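Local coordinates for calcium uptake protein 3, mitochondrial (Homo sapiens, PDB 6AGI) that senses calcium through its EF-hands and, as a disulfide-linked heterodimer with MICU1, regulates the mitochondrial calcium uniporter in nervous system and skeletal muscle, at residues B[10-14]-B[15-19]; B[37-40]-B[41-45]; B[55-58]-B[59-62]; B[292-295]-B[296-299]. One frame throughout, in Å; residues are numbered along the deposited sequence.

Contact 1 (B[10-14]-B[15-19]); sequences LYATS and RERRF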
loop_
_atom_site.group_PDB
_atom_site.type_symbol
_atom_site.label_atom_id
_atom_site.label_comp_id
_atom_site.label_asym_id
_atom_site.label_seq_id
_atom_site.Cartn_x
_atom_site.Cartn_y
_atom_site.Cartn_z
ATOM N N LEU B 10 7.539 26.423 -18.016
ATOM C CA LEU B 10 8.245 26.912 -16.841
ATOM C C LEU B 10 7.298 27.155 -15.684
ATOM O O LEU B 10 7.722 27.120 -14.524
ATOM C CB LEU B 10 9.002 28.201 -17.181
ATOM C CG LEU B 10 10.132 28.091 -18.207
ATOM C CD1 LEU B 10 10.556 29.490 -18.622
ATOM C CD2 LEU B 10 11.325 27.284 -17.663
ATOM N N TYR B 11 6.025 27.373 -15.976
ATOM C CA TYR B 11 5.013 27.556 -14.955
ATOM C C TYR B 11 4.295 26.257 -14.569
ATOM O O TYR B 11 3.430 26.292 -13.693
ATOM C CB TYR B 11 4.027 28.629 -15.435
ATOM C CG TYR B 11 4.733 29.933 -15.757
ATOM C CD1 TYR B 11 4.975 30.883 -14.767
ATOM C CD2 TYR B 11 5.187 30.202 -17.044
ATOM C CE1 TYR B 11 5.635 32.058 -15.051
ATOM C CE2 TYR B 11 5.846 31.386 -17.336
ATOM C CZ TYR B 11 6.071 32.307 -16.337
ATOM O OH TYR B 11 6.733 33.488 -16.624
ATOM N N ALA B 12 4.688 25.106 -15.117
ATOM C CA ALA B 12 3.897 23.880 -15.047
ATOM C C ALA B 12 4.613 22.748 -14.313
ATOM O O ALA B 12 5.841 22.649 -14.336
ATOM C CB ALA B 12 3.542 23.383 -16.464
ATOM N N THR B 13 3.818 21.881 -13.688
ATOM C CA THR B 13 4.249 20.597 -13.139
ATOM C C THR B 13 4.625 19.628 -14.251
ATOM O O THR B 13 4.265 19.826 -15.425
ATOM C CB THR B 13 3.140 20.015 -12.257
ATOM O OG1 THR B 13 2.963 20.866 -11.126
ATOM C CG2 THR B 13 3.426 18.613 -11.778
ATOM N N SER B 14 5.412 18.606 -13.872
ATOM C CA SER B 14 5.704 17.458 -14.738
ATOM C C SER B 14 4.455 16.947 -15.451
ATOM O O SER B 14 4.417 16.859 -16.680
ATOM C CB SER B 14 6.322 16.336 -13.905
ATOM O OG SER B 14 7.617 16.696 -13.408
ATOM N N ARG B 15 3.419 16.598 -14.686
ATOM C CA ARG B 15 2.213 16.042 -15.306
ATOM C C ARG B 15 1.595 17.035 -16.277
ATOM O O ARG B 15 1.137 16.651 -17.356
ATOM C CB ARG B 15 1.177 15.643 -14.249
ATOM C CG ARG B 15 1.620 14.513 -13.392
ATOM C CD ARG B 15 1.114 13.167 -13.893
ATOM N NE ARG B 15 1.861 12.026 -13.357
ATOM C CZ ARG B 15 2.106 11.806 -12.060
ATOM N NH1 ARG B 15 1.684 12.659 -11.119
ATOM N NH2 ARG B 15 2.795 10.719 -11.696
ATOM N N GLU B 16 1.587 18.320 -15.914
ATOM C CA GLU B 16 1.029 19.318 -16.814
ATOM C C GLU B 16 1.887 19.478 -18.066
ATOM O O GLU B 16 1.347 19.566 -19.181
ATOM C CB GLU B 16 0.872 20.650 -16.073
ATOM C CG GLU B 16 0.262 20.457 -14.689
ATOM C CD GLU B 16 0.332 21.674 -13.775
ATOM O OE1 GLU B 16 -0.614 21.792 -12.961
ATOM O OE2 GLU B 16 1.265 22.500 -13.849
ATOM N N ARG B 17 3.220 19.442 -17.924
ATOM C CA ARG B 17 4.080 19.493 -19.100
ATOM C C ARG B 17 3.836 18.311 -20.033
ATOM O O ARG B 17 3.812 18.476 -21.262
ATOM C CB ARG B 17 5.558 19.511 -18.705
ATOM C CG ARG B 17 6.115 20.898 -18.355
ATOM C CD ARG B 17 7.537 20.876 -17.812
ATOM N NE ARG B 17 7.740 20.765 -16.370
ATOM C CZ ARG B 17 8.531 19.867 -15.789
ATOM N NH1 ARG B 17 9.174 18.979 -16.536
ATOM N NH2 ARG B 17 8.690 19.875 -14.468
ATOM N N ARG B 18 3.638 17.106 -19.463
ATOM C CA ARG B 18 3.440 15.916 -20.288
ATOM C C ARG B 18 2.071 15.918 -20.951
ATOM O O ARG B 18 1.941 15.544 -22.129
ATOM C CB ARG B 18 3.613 14.660 -19.453
ATOM C CG ARG B 18 3.506 13.373 -20.271
ATOM C CD ARG B 18 4.314 12.217 -19.664
ATOM N NE ARG B 18 4.098 10.949 -20.356
ATOM C CZ ARG B 18 4.986 10.422 -21.204
ATOM N NH1 ARG B 18 6.116 11.078 -21.442
ATOM N NH2 ARG B 18 4.746 9.265 -21.832
ATOM N N PHE B 19 1.030 16.292 -20.199
ATOM C CA PHE B 19 -0.280 16.480 -20.806
ATOM C C PHE B 19 -0.159 17.383 -22.019
ATOM O O PHE B 19 -0.613 17.042 -23.121
ATOM C CB PHE B 19 -1.261 17.105 -19.827
ATOM C CG PHE B 19 -2.612 17.309 -20.422
ATOM C CD1 PHE B 19 -3.356 16.239 -20.859
ATOM C CD2 PHE B 19 -3.080 18.596 -20.667
ATOM C CE1 PHE B 19 -4.609 16.430 -21.433
ATOM C CE2 PHE B 19 -4.312 18.806 -21.250
ATOM C CZ PHE B 19 -5.094 17.719 -21.641
#
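The N-terminal end of helix 14-22 is closed by a side chain from its own first turn: the carboxylate of Glu16 reaches back and takes the backbone N-H of Thr13, the N-cap residue. Glu16 OE2 stands 2.6 Å from Thr13 N, and the bond is fairly straight at 165°, though the N-H meets the oxygen from above the carboxylate plane. CG of Glu16 lies beside its own backbone N (chi1 -45°) and the chain beyond is extended, which carries OE2 back past the cap. The same oxygen comes 3.6 Å from Ala12 CB. This is one half of a capping box; the other half is missing, since the Thr13 side chain makes no capping bond, and the Thr13 and Glu16 side chains pass each other at a slant. Helical bonding starts directly behind, with Arg17 N to Thr13 O at 2.7 Å and Arg18 N to Ser14 O at 2.9 Å. Arg17 bends at chi3 and lays one face of its guanidinium over Ser14, whose CA is 3.8 Å above the plane of that group. At its edge, Arg17 NE gives a weak but straight bond to Ala12 O, 3.4 Å away. Arg18 points elsewhere, its guanidinium bonded to the carbonyls of Ala41, Thr44 and Asp45, while Ala12 and Glu16 also rest on Leu153 and Leu157 of helix 147-158.

Contact 2 (B[37-40]-B[41-45]); sequences DFIL and AVTTD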
loop_
_atom_site.group_PDB
_atom_site.type_symbol
_atom_site.label_atom_id
_atom_site.label_comp_id
_atom_site.label_asym_id
_atom_site.label_seq_id
_atom_site.Cartn_x
_atom_site.Cartn_y
_atom_site.Cartn_z
ATOM N N ASP B 37 -4.061 10.118 -28.417
ATOM C CA ASP B 37 -3.001 10.845 -27.730
ATOM C C ASP B 37 -2.776 10.308 -26.329
ATOM O O ASP B 37 -1.629 10.259 -25.863
ATOM C CB ASP B 37 -3.331 12.332 -27.607
ATOM C CG ASP B 37 -3.177 13.083 -28.892
ATOM O OD1 ASP B 37 -2.190 12.828 -29.622
ATOM O OD2 ASP B 37 -4.017 13.978 -29.127
ATOM N N PHE B 38 -3.847 9.865 -25.662
ATOM C CA PHE B 38 -3.674 9.237 -24.368
ATOM C C PHE B 38 -2.949 7.893 -24.488
ATOM O O PHE B 38 -2.027 7.598 -23.707
ATOM C CB PHE B 38 -5.013 9.103 -23.677
ATOM C CG PHE B 38 -4.924 8.323 -22.424
ATOM C CD1 PHE B 38 -4.418 8.893 -21.265
ATOM C CD2 PHE B 38 -5.277 6.981 -22.422
ATOM C CE1 PHE B 38 -4.308 8.161 -20.129
ATOM C CE2 PHE B 38 -5.161 6.241 -21.277
ATOM C CZ PHE B 38 -4.680 6.838 -20.129
ATOM N N ILE B 39 -3.376 7.049 -25.434
ATOM C CA ILE B 39 -2.689 5.774 -25.654
ATOM C C ILE B 39 -1.189 5.984 -25.847
ATOM O O ILE B 39 -0.359 5.240 -25.304
ATOM C CB ILE B 39 -3.308 5.016 -26.838
ATOM C CG1 ILE B 39 -4.778 4.663 -26.515
ATOM C CG2 ILE B 39 -2.475 3.781 -27.155
ATOM C CD1 ILE B 39 -5.520 3.954 -27.643
ATOM N N LEU B 40 -0.823 6.981 -26.658
ATOM C CA LEU B 40 0.588 7.293 -26.838
ATOM C C LEU B 40 1.205 7.775 -25.535
ATOM O O LEU B 40 2.298 7.328 -25.156
ATOM C CB LEU B 40 0.760 8.323 -27.953
ATOM C CG LEU B 40 0.432 7.745 -29.340
ATOM C CD1 LEU B 40 0.414 8.772 -30.469
ATOM C CD2 LEU B 40 1.372 6.580 -29.667
ATOM N N ALA B 41 0.474 8.623 -24.794
ATOM C CA ALA B 41 1.004 9.197 -23.558
ATOM C C ALA B 41 1.351 8.129 -22.535
ATOM O O ALA B 41 2.269 8.317 -21.729
ATOM C CB ALA B 41 -0.008 10.166 -22.950
ATOM N N VAL B 42 0.639 7.003 -22.543
ATOM C CA VAL B 42 0.916 5.946 -21.578
ATOM C C VAL B 42 1.772 4.809 -22.146
ATOM O O VAL B 42 2.243 3.964 -21.367
ATOM C CB VAL B 42 -0.388 5.416 -20.945
ATOM C CG1 VAL B 42 -1.137 6.567 -20.390
ATOM C CG2 VAL B 42 -1.254 4.708 -21.947
ATOM N N THR B 43 1.910 4.702 -23.470
ATOM C CA THR B 43 2.686 3.601 -24.036
ATOM C C THR B 43 4.020 4.034 -24.632
ATOM O O THR B 43 4.772 3.174 -25.106
ATOM C CB THR B 43 1.884 2.837 -25.091
ATOM O OG1 THR B 43 1.594 3.702 -26.199
ATOM C CG2 THR B 43 0.584 2.335 -24.457
ATOM N N THR B 44 4.292 5.332 -24.706
ATOM C CA THR B 44 5.420 5.865 -25.455
ATOM C C THR B 44 6.279 6.689 -24.482
ATOM O O THR B 44 5.999 6.752 -23.287
ATOM C CB THR B 44 4.846 6.608 -26.674
ATOM O OG1 THR B 44 4.354 5.627 -27.588
ATOM C CG2 THR B 44 5.834 7.450 -27.430
ATOM N N ASP B 45 7.322 7.334 -24.995
ATOM C CA ASP B 45 8.139 8.255 -24.221
ATOM C C ASP B 45 7.934 9.695 -24.646
ATOM O O ASP B 45 7.634 10.550 -23.815
ATOM C CB ASP B 45 9.631 7.911 -24.367
ATOM C CG ASP B 45 10.123 6.965 -23.292
ATOM O OD1 ASP B 45 9.318 6.599 -22.398
ATOM O OD2 ASP B 45 11.339 6.643 -23.305
#
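Phe38 turns one ring face to Val42, a single turn further along helix 35-43, and CG1 of the valine sits over it in a CH-pi contact, 3.9 Å from the ring centroid and 28° off the normal. With CG of Phe38 anti to the backbone N (chi1 173°), the ring swings along the helix toward its C-terminal end; Val42 CG1 is 3.6 Å from Phe38 CE1. Phe38 also touches Tyr93 and Leu96, and Val42 touches Leu97 and Leu100, of helix 90-101, so the pair forms part of the interface between these helices. On another side of the last turn, Thr43 OG1 donates to Ile39 O at 2.6 Å. Thr43 N gives a second bond to the same carbonyl oxygen, 3.0 Å long, and the two donors arrive from opposite faces of the carbonyl plane. A valine in place of Thr43, lacking the hydroxyl, would probably leave Ile39 O held by backbone N-H groups alone. The helix ends here: Thr44 departs from helical angles, and its N makes a weak bond of 2.9 Å to Leu40 O. Where several backbone bonds of the last turn are weak, the Thr43 hydroxyl adds a side-chain donor to one carbonyl, that of Ile39.

Contact 3 (B[55-58]-B[59-62]); sequences SLSK and QELN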
loop_
_atom_site.group_PDB
_atom_site.type_symbol
_atom_site.label_atom_id
_atom_site.label_comp_id
_atom_site.label_asym_id
_atom_site.label_seq_id
_atom_site.Cartn_x
_atom_site.Cartn_y
_atom_site.Cartn_z
ATOM N N SER B 55 -7.302 23.030 -34.131
ATOM C CA SER B 55 -8.099 23.930 -33.295
ATOM C C SER B 55 -9.564 23.906 -33.724
ATOM O O SER B 55 -9.883 24.230 -34.872
ATOM C CB SER B 55 -7.554 25.356 -33.382
ATOM O OG SER B 55 -8.459 26.284 -32.816
ATOM N N LEU B 56 -10.448 23.574 -32.786
ATOM C CA LEU B 56 -11.865 23.376 -33.051
ATOM C C LEU B 56 -12.701 24.478 -32.413
ATOM O O LEU B 56 -12.360 24.989 -31.340
ATOM C CB LEU B 56 -12.347 22.020 -32.516
ATOM C CG LEU B 56 -11.552 20.749 -32.839
ATOM C CD1 LEU B 56 -12.384 19.499 -32.586
ATOM C CD2 LEU B 56 -11.069 20.768 -34.290
ATOM N N SER B 57 -13.813 24.824 -33.075
ATOM C CA SER B 57 -14.898 25.557 -32.435
ATOM C C SER B 57 -15.738 24.592 -31.599
ATOM O O SER B 57 -15.664 23.371 -31.762
ATOM C CB SER B 57 -15.793 26.236 -33.462
ATOM O OG SER B 57 -16.877 25.381 -33.804
ATOM N N LYS B 58 -16.600 25.156 -30.740
ATOM C CA LYS B 58 -17.379 24.324 -29.820
ATOM C C LYS B 58 -18.279 23.332 -30.557
ATOM O O LYS B 58 -18.454 22.193 -30.097
ATOM C CB LYS B 58 -18.196 25.194 -28.862
ATOM C CG LYS B 58 -18.498 24.521 -27.508
ATOM C CD LYS B 58 -17.393 24.756 -26.472
ATOM C CE LYS B 58 -17.908 24.823 -25.003
ATOM N NZ LYS B 58 -18.933 23.805 -24.550
ATOM N N GLN B 59 -18.851 23.718 -31.710
ATOM C CA GLN B 59 -19.810 22.785 -32.308
ATOM C C GLN B 59 -19.163 21.804 -33.262
ATOM O O GLN B 59 -19.726 20.725 -33.515
ATOM C CB GLN B 59 -20.967 23.535 -32.998
ATOM C CG GLN B 59 -22.288 23.303 -32.265
ATOM C CD GLN B 59 -22.351 24.017 -30.913
ATOM O OE1 GLN B 59 -22.098 25.215 -30.833
ATOM N NE2 GLN B 59 -22.564 23.258 -29.836
ATOM N N GLU B 60 -17.969 22.087 -33.772
ATOM C CA GLU B 60 -17.277 20.993 -34.434
ATOM C C GLU B 60 -16.773 19.977 -33.418
ATOM O O GLU B 60 -16.792 18.760 -33.686
ATOM C CB GLU B 60 -16.139 21.492 -35.323
ATOM C CG GLU B 60 -15.456 22.779 -34.901
ATOM C CD GLU B 60 -14.506 23.289 -35.980
ATOM O OE1 GLU B 60 -14.612 22.805 -37.132
ATOM O OE2 GLU B 60 -13.666 24.174 -35.694
ATOM N N LEU B 61 -16.408 20.434 -32.220
ATOM C CA LEU B 61 -16.116 19.495 -31.141
ATOM C C LEU B 61 -17.352 18.672 -30.794
ATOM O O LEU B 61 -17.265 17.453 -30.572
ATOM C CB LEU B 61 -15.609 20.239 -29.903
ATOM C CG LEU B 61 -14.928 19.478 -28.749
ATOM C CD1 LEU B 61 -14.387 20.454 -27.688
ATOM C CD2 LEU B 61 -15.756 18.394 -28.076
ATOM N N ASN B 62 -18.514 19.316 -30.719
ATOM C CA ASN B 62 -19.660 18.537 -30.287
ATOM C C ASN B 62 -20.194 17.619 -31.381
ATOM O O ASN B 62 -20.857 16.619 -31.059
ATOM C CB ASN B 62 -20.734 19.456 -29.711
ATOM C CG ASN B 62 -20.595 19.593 -28.188
ATOM O OD1 ASN B 62 -20.133 20.622 -27.688
ATOM N ND2 ASN B 62 -20.939 18.527 -27.452
#
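This is a local helix-capping contact at the surface, where the chain leaves strand 54-55 and enters helix 58-66. Ser57 is the N-cap residue and forms a capping box with Glu60, each side chain turning to the other's backbone N-H. The firmer half is Ser57 N to Glu60 OE2, 2.7 Å long and nearly straight at 167°, received on the anti lone pair, the one facing away from the other carboxylate oxygen. The return half is weak: Ser57 OG accepts from Glu60 N at 3.5 Å and, also weakly, from Gln59 N at 3.3 Å. Backbone bonding follows with Leu61 N to Ser57 O at 3.1 Å and Asn62 N to Lys58 O at 2.9 Å. A carboxylate at this end would probably interact favourably with the positive end of the helix dipole. Just ahead of the cap, Leu56 has CG beside its own backbone N (chi1 -49°), and its side chain reaches along the first turn, while its backbone pairs with Glu26 and its side chain touches Ile25 of strand 25-27. Leu61 leans on Cys27 of that strand, so the capped turn is seated against the small sheet. Between the two leucines the touch is light, Leu56 CD1 lying 4.3 Å from Leu61 CB.

Contact 4 (B[292-295]-B[296-299]); sequences TFDE and FRSF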
loop_
_atom_site.group_PDB
_atom_site.type_symbol
_atom_site.label_atom_id
_atom_site.label_comp_id
_atom_site.label_asym_id
_atom_site.label_seq_id
_atom_site.Cartn_x
_atom_site.Cartn_y
_atom_site.Cartn_z
ATOM N N THR B 292 3.679 -15.233 -22.395
ATOM C CA THR B 292 2.375 -15.132 -23.027
ATOM C C THR B 292 1.616 -13.914 -22.483
ATOM O O THR B 292 2.000 -13.311 -21.469
ATOM C CB THR B 292 1.616 -16.449 -22.831
ATOM O OG1 THR B 292 1.172 -16.566 -21.475
ATOM C CG2 THR B 292 2.522 -17.626 -23.139
ATOM N N PHE B 293 0.539 -13.519 -23.174
ATOM C CA PHE B 293 -0.185 -12.335 -22.708
ATOM C C PHE B 293 -0.800 -12.565 -21.339
ATOM O O PHE B 293 -0.893 -11.637 -20.524
ATOM C CB PHE B 293 -1.295 -11.921 -23.657
ATOM C CG PHE B 293 -2.051 -10.724 -23.178
ATOM C CD1 PHE B 293 -1.442 -9.473 -23.109
ATOM C CD2 PHE B 293 -3.372 -10.839 -22.794
ATOM C CE1 PHE B 293 -2.153 -8.345 -22.669
ATOM C CE2 PHE B 293 -4.087 -9.723 -22.344
ATOM C CZ PHE B 293 -3.476 -8.474 -22.277
ATOM N N ASP B 294 -1.264 -13.783 -21.080
ATOM C CA ASP B 294 -1.859 -14.041 -19.781
ATOM C C ASP B 294 -0.835 -13.827 -18.682
ATOM O O ASP B 294 -1.166 -13.304 -17.613
ATOM C CB ASP B 294 -2.429 -15.455 -19.730
ATOM C CG ASP B 294 -3.826 -15.528 -20.293
ATOM O OD1 ASP B 294 -4.420 -14.447 -20.538
ATOM O OD2 ASP B 294 -4.316 -16.664 -20.509
ATOM N N GLU B 295 0.415 -14.239 -18.928
ATOM C CA GLU B 295 1.465 -14.111 -17.920
ATOM C C GLU B 295 1.853 -12.658 -17.718
ATOM O O GLU B 295 2.075 -12.218 -16.586
ATOM C CB GLU B 295 2.683 -14.956 -18.313
ATOM C CG GLU B 295 2.395 -16.449 -18.366
ATOM C CD GLU B 295 3.486 -17.236 -19.045
ATOM O OE1 GLU B 295 4.474 -16.617 -19.487
ATOM O OE2 GLU B 295 3.322 -18.471 -19.187
ATOM N N PHE B 296 1.924 -11.904 -18.809
ATOM C CA PHE B 296 2.249 -10.486 -18.755
ATOM C C PHE B 296 1.162 -9.713 -17.998
ATOM O O PHE B 296 1.460 -8.878 -17.124
ATOM C CB PHE B 296 2.492 -10.067 -20.213
ATOM C CG PHE B 296 2.616 -8.604 -20.481
ATOM C CD1 PHE B 296 1.518 -7.777 -20.560
ATOM C CD2 PHE B 296 3.868 -8.072 -20.728
ATOM C CE1 PHE B 296 1.673 -6.430 -20.864
ATOM C CE2 PHE B 296 4.042 -6.735 -21.027
ATOM C CZ PHE B 296 2.945 -5.907 -21.088
ATOM N N ARG B 297 -0.109 -10.028 -18.264
ATOM C CA ARG B 297 -1.208 -9.443 -17.495
ATOM C C ARG B 297 -1.175 -9.891 -16.039
ATOM O O ARG B 297 -1.457 -9.094 -15.141
ATOM C CB ARG B 297 -2.557 -9.761 -18.160
ATOM C CG ARG B 297 -3.734 -8.984 -17.575
ATOM C CD ARG B 297 -5.066 -9.103 -18.372
ATOM N NE ARG B 297 -5.402 -10.438 -18.851
ATOM C CZ ARG B 297 -6.542 -10.738 -19.469
ATOM N NH1 ARG B 297 -7.460 -9.800 -19.692
ATOM N NH2 ARG B 297 -6.774 -11.986 -19.848
ATOM N N SER B 298 -0.943 -11.183 -15.794
ATOM C CA SER B 298 -0.771 -11.676 -14.431
ATOM C C SER B 298 0.210 -10.806 -13.673
ATOM O O SER B 298 -0.082 -10.301 -12.580
ATOM C CB SER B 298 -0.292 -13.118 -14.464
ATOM O OG SER B 298 -1.409 -13.985 -14.547
ATOM N N PHE B 299 1.373 -10.579 -14.273
ATOM C CA PHE B 299 2.420 -9.871 -13.556
ATOM C C PHE B 299 2.075 -8.406 -13.328
ATOM O O PHE B 299 2.370 -7.868 -12.255
ATOM C CB PHE B 299 3.754 -10.011 -14.285
ATOM C CG PHE B 299 4.886 -9.371 -13.575
ATOM C CD1 PHE B 299 5.554 -10.070 -12.592
ATOM C CD2 PHE B 299 5.249 -8.067 -13.822
ATOM C CE1 PHE B 299 6.588 -9.499 -11.899
ATOM C CE2 PHE B 299 6.281 -7.495 -13.126
ATOM C CZ PHE B 299 6.954 -8.208 -12.174
HETATM O O HOH W 1 -4.364 -12.621 -17.608
#
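One face of the Arg297 guanidinium receives the rim of the Phe293 ring, with Phe293 CE2 3.8 Å above its plane and displaced from its centre; at the edge, near that plane, lies OD1 of Asp294. CB of Arg297 lies over one face of the Phe293 ring. Ring and guanidinium are inclined by 42°, whereas the Asp294 carboxylate is nearly parallel to the guanidinium, 11° apart. The salt bridge itself is long, Asp294 OD1 to Arg297 NH2 at 3.5 Å. A water accepts from Arg297 NE at 2.7 Å and donates to Asp294 O, adding a second link. The bend at chi3 (43°) brings the guanidinium alongside CE2, at the border of the ring and toward Asp294. An alanine in place of Arg297 would probably leave Asp294 without its charged mate and uncover the rim of the Phe293 ring. These residues start helix 293-304, within the degenerate EF-hand 2, directly after the short strand 291-292. Thr292 is the N-cap residue, and its O takes Phe296 N at 3.0 Å. Phe296 turns inward, its ring meeting Phe246 edge-to-face and packing on Phe261 and Ile264. Ser298 N bonds to Asp294 O at 2.8 Å, and Ser298 OG adds a weak bond to the same oxygen.

How the contacts relate
From the N terminus the four contacts follow in series; each is local to one turn, and none nests in or crosses another. Contact 1 opens helix 14-22, and contact 2 ends helix 35-43 after the two strands 25-27 and 30-32. These two touch: Arg18 joins them through Ala41 O (NH2, 2.7 Å) and Asp45 O (NH1, 2.9 Å), tying the start of one helix to the end of the next. Contact 3 begins helix 58-66 beside the same small sheet, its nearest atoms about 11 Å from contacts 1 and 2. Contact 4 lies far along the chain in EF-hand 2, about 40 Å centre to centre from contact 3; helix 227-250 touches both it and contact 2.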